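Local coordinates for protein synaptotagmin-1 (Arabidopsis thaliana, PDB 7AS6) that helps keep the plant plasma membrane intact during freezing and osmotic stress and probably binds phospholipids through calcium-dependent C2 domains, at residues K46-H51 with P56-E61. Residues are numbered along the deposited sequence; the frame is centred on the assembly and turned at random.
Sequences KTTVKH and PEWNEE. With EDO (1,2-ethanediol), chain H; EDO (1,2-ethanediol), chain G.
The indole of Trp-58, buried beneath the loop that holds Thr-47 and Thr-48, illustrates how a loop with no regular structure can be pinned to a strand by side chains. Trp-58 NE1 donates to Thr-48 O (2.9 Å), which lies 18° out of the ring plane. The same oxygen accepts from Thr-47 OG1, and the two donors arrive from opposite faces of the carbonyl plane. With chi1 at 75°, Thr-47 sets OG1 between its own backbone N and carbonyl carbon, over one face of the indole; Thr-47 CB makes a CH-pi contact there, 3.9 Å from the centroid of the five-membered ring of Trp-58. Val-33 N gives OG1 a further hydrogen bond.

Here the two sheets of the C2A beta sandwich meet: 57-66 is an edge strand of one, whereas 46-51 leaves the short edge strand 45-46 of the other. Trp-58 spans the gap, touching Val-14 on its own sheet and Val-33 on the facing one.

Toward solvent, charged side chains take over. Glu-60 reaches out with its chain straight past CG (chi2 173°), and its carboxylate grips Thr-48 twice: Glu-60 OE1 takes the Thr-48 backbone N-H on its syn lone pair (N to OE1 2.8 Å), while OE2 receives the hydroxyl OG1 in a very short bond of 2.5 Å. Farther along, Lys-50 runs antiparallel to the indole side chain, its CG 3.9 Å from Pro-56 CB and its CE 3.4 Å from Trp-58 CD1. Lys-50 NZ remains 4.3 Å from Glu-60 OE2, too far for a salt bridge, and a water joins both to Trp-58 O. On this looser side two ethanediol molecules, probably from the crystallisation liquor, also bind, one to Lys-50 NZ and Glu-57 N, the other to Glu-60 OE1 and Glu-61 O.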
loop_
_atom_site.group_PDB
_atom_site.type_symbol
_atom_site.label_atom_id
_atom_site.label_comp_id
_atom_site.label_asym_id
_atom_site.label_seq_id
_atom_site.Cartn_x
_atom_site.Cartn_y
_atom_site.Cartn_z
ATOM N N LYS A 46 2.140 -3.323 7.650
ATOM C CA LYS A 46 2.029 -1.878 7.650
ATOM C C LYS A 46 3.396 -1.216 7.651
ATOM O O LYS A 46 4.391 -1.778 8.115
ATOM C CB LYS A 46 1.165 -1.378 8.836
ATOM C CG LYS A 46 1.689 -1.663 10.221
ATOM C CD LYS A 46 0.688 -1.076 11.274
ATOM C CE LYS A 46 1.284 -1.001 12.692
ATOM N NZ LYS A 46 0.404 -0.235 13.662
ATOM N N THR A 47 3.426 -0.007 7.098
ATOM C CA THR A 47 4.597 0.847 7.193
ATOM C C THR A 47 4.670 1.519 8.556
ATOM O O THR A 47 3.742 1.459 9.373
ATOM C CB THR A 47 4.580 1.949 6.137
ATOM O OG1 THR A 47 3.632 2.942 6.541
ATOM C CG2 THR A 47 4.232 1.382 4.730
ATOM N N THR A 48 5.776 2.222 8.770
ATOM C CA THR A 48 5.906 3.044 9.948
ATOM C C THR A 48 4.979 4.248 9.853
ATOM O O THR A 48 4.470 4.597 8.781
ATOM C CB THR A 48 7.344 3.519 10.131
ATOM O OG1 THR A 48 7.762 4.234 8.955
ATOM C CG2 THR A 48 8.254 2.336 10.356
ATOM N N VAL A 49 4.725 4.850 11.016
ATOM C CA VAL A 49 3.978 6.098 11.121
ATOM C C VAL A 49 4.925 7.246 10.825
ATOM O O VAL A 49 5.995 7.333 11.431
ATOM C CB VAL A 49 3.391 6.254 12.537
ATOM C CG1 VAL A 49 2.822 7.673 12.729
ATOM C CG2 VAL A 49 2.313 5.200 12.825
ATOM N N LYS A 50 4.542 8.142 9.918
ATOM C CA LYS A 50 5.292 9.382 9.709
ATOM C C LYS A 50 4.540 10.542 10.364
ATOM O O LYS A 50 3.439 10.884 9.935
ATOM C CB LYS A 50 5.487 9.675 8.223
ATOM C CG LYS A 50 6.244 8.612 7.452
ATOM C CD LYS A 50 7.705 8.529 7.864
ATOM C CE LYS A 50 8.364 7.445 6.993
ATOM N NZ LYS A 50 9.810 7.382 7.314
ATOM N N HIS A 51 5.162 11.182 11.344
ATOM C CA HIS A 51 4.495 12.186 12.149
ATOM C C HIS A 51 4.416 13.503 11.410
ATOM O O HIS A 51 5.416 13.970 10.839
ATOM C CB HIS A 51 5.246 12.387 13.458
ATOM C CG HIS A 51 5.311 11.159 14.292
ATOM N ND1 HIS A 51 4.270 10.762 15.100
ATOM C CD2 HIS A 51 6.261 10.206 14.402
ATOM C CE1 HIS A 51 4.593 9.639 15.710
ATOM N NE2 HIS A 51 5.791 9.276 15.292
ATOM N N PRO A 56 4.404 12.116 3.124
ATOM C CA PRO A 56 5.339 11.158 3.715
ATOM C C PRO A 56 6.171 10.454 2.657
ATOM O O PRO A 56 5.696 10.141 1.564
ATOM C CB PRO A 56 4.415 10.174 4.426
ATOM C CG PRO A 56 3.165 10.244 3.618
ATOM C CD PRO A 56 3.011 11.658 3.221
ATOM N N GLU A 57 7.420 10.189 3.017
ATOM C CA GLU A 57 8.346 9.378 2.239
ATOM C C GLU A 57 8.745 8.174 3.083
ATOM O O GLU A 57 9.393 8.341 4.121
ATOM C CB GLU A 57 9.565 10.209 1.873
ATOM C CG GLU A 57 10.504 9.503 0.970
ATOM C CD GLU A 57 10.502 10.115 -0.403
ATOM O OE1 GLU A 57 9.947 11.231 -0.548
ATOM O OE2 GLU A 57 11.052 9.482 -1.327
ATOM N N TRP A 58 8.348 6.971 2.659
ATOM C CA TRP A 58 8.628 5.733 3.386
ATOM C C TRP A 58 9.762 4.927 2.760
ATOM O O TRP A 58 10.756 4.633 3.425
ATOM C CB TRP A 58 7.391 4.833 3.434
ATOM C CG TRP A 58 6.292 5.294 4.308
ATOM C CD1 TRP A 58 6.208 5.141 5.657
ATOM C CD2 TRP A 58 5.081 5.922 3.895
ATOM N NE1 TRP A 58 5.031 5.658 6.115
ATOM C CE2 TRP A 58 4.318 6.147 5.053
ATOM C CE3 TRP A 58 4.569 6.325 2.662
ATOM C CZ2 TRP A 58 3.077 6.766 5.018
ATOM C CZ3 TRP A 58 3.337 6.935 2.626
ATOM C CH2 TRP A 58 2.593 7.133 3.798
ATOM N N ASN A 59 9.603 4.531 1.498
ATOM C CA ASN A 59 10.526 3.615 0.824
ATOM C C ASN A 59 10.687 2.328 1.611
ATOM O O ASN A 59 11.790 1.826 1.825
ATOM C CB ASN A 59 11.871 4.268 0.585
ATOM C CG ASN A 59 11.793 5.279 -0.495
ATOM O OD1 ASN A 59 11.195 5.026 -1.540
ATOM N ND2 ASN A 59 12.321 6.460 -0.237
ATOM N N GLU A 60 9.563 1.794 2.052
ATOM C CA GLU A 60 9.554 0.633 2.918
ATOM C C GLU A 60 9.099 -0.563 2.106
ATOM O O GLU A 60 8.204 -0.454 1.254
ATOM C CB GLU A 60 8.650 0.900 4.133
ATOM C CG GLU A 60 9.414 1.645 5.232
ATOM C CD GLU A 60 8.529 2.107 6.408
ATOM O OE1 GLU A 60 7.585 1.370 6.781
ATOM O OE2 GLU A 60 8.803 3.199 6.972
ATOM N N GLU A 61 9.732 -1.697 2.343
ATOM C CA GLU A 61 9.604 -2.831 1.447
ATOM C C GLU A 61 8.938 -3.991 2.166
ATOM O O GLU A 61 9.263 -4.283 3.317
ATOM C CB GLU A 61 10.978 -3.269 0.918
ATOM C CG GLU A 61 11.324 -2.691 -0.440
ATOM C CD GLU A 61 11.871 -3.750 -1.394
ATOM O OE1 GLU A 61 12.605 -4.652 -0.916
ATOM O OE2 GLU A 61 11.556 -3.691 -2.615
HETATM C C1 EDO H . 8.836 -3.317 7.009
HETATM O O1 EDO H . 9.854 -3.882 6.173
HETATM C C2 EDO H . 8.640 -1.854 6.617
HETATM O O2 EDO H . 7.830 -1.184 7.604
HETATM C C1 EDO G . 10.283 11.074 7.233
HETATM O O1 EDO G . 10.873 9.903 6.618
HETATM C C2 EDO G . 10.050 12.175 6.202
HETATM O O2 EDO G . 9.133 11.704 5.203
HETATM O O HOH W 1 10.560 4.960 6.145
#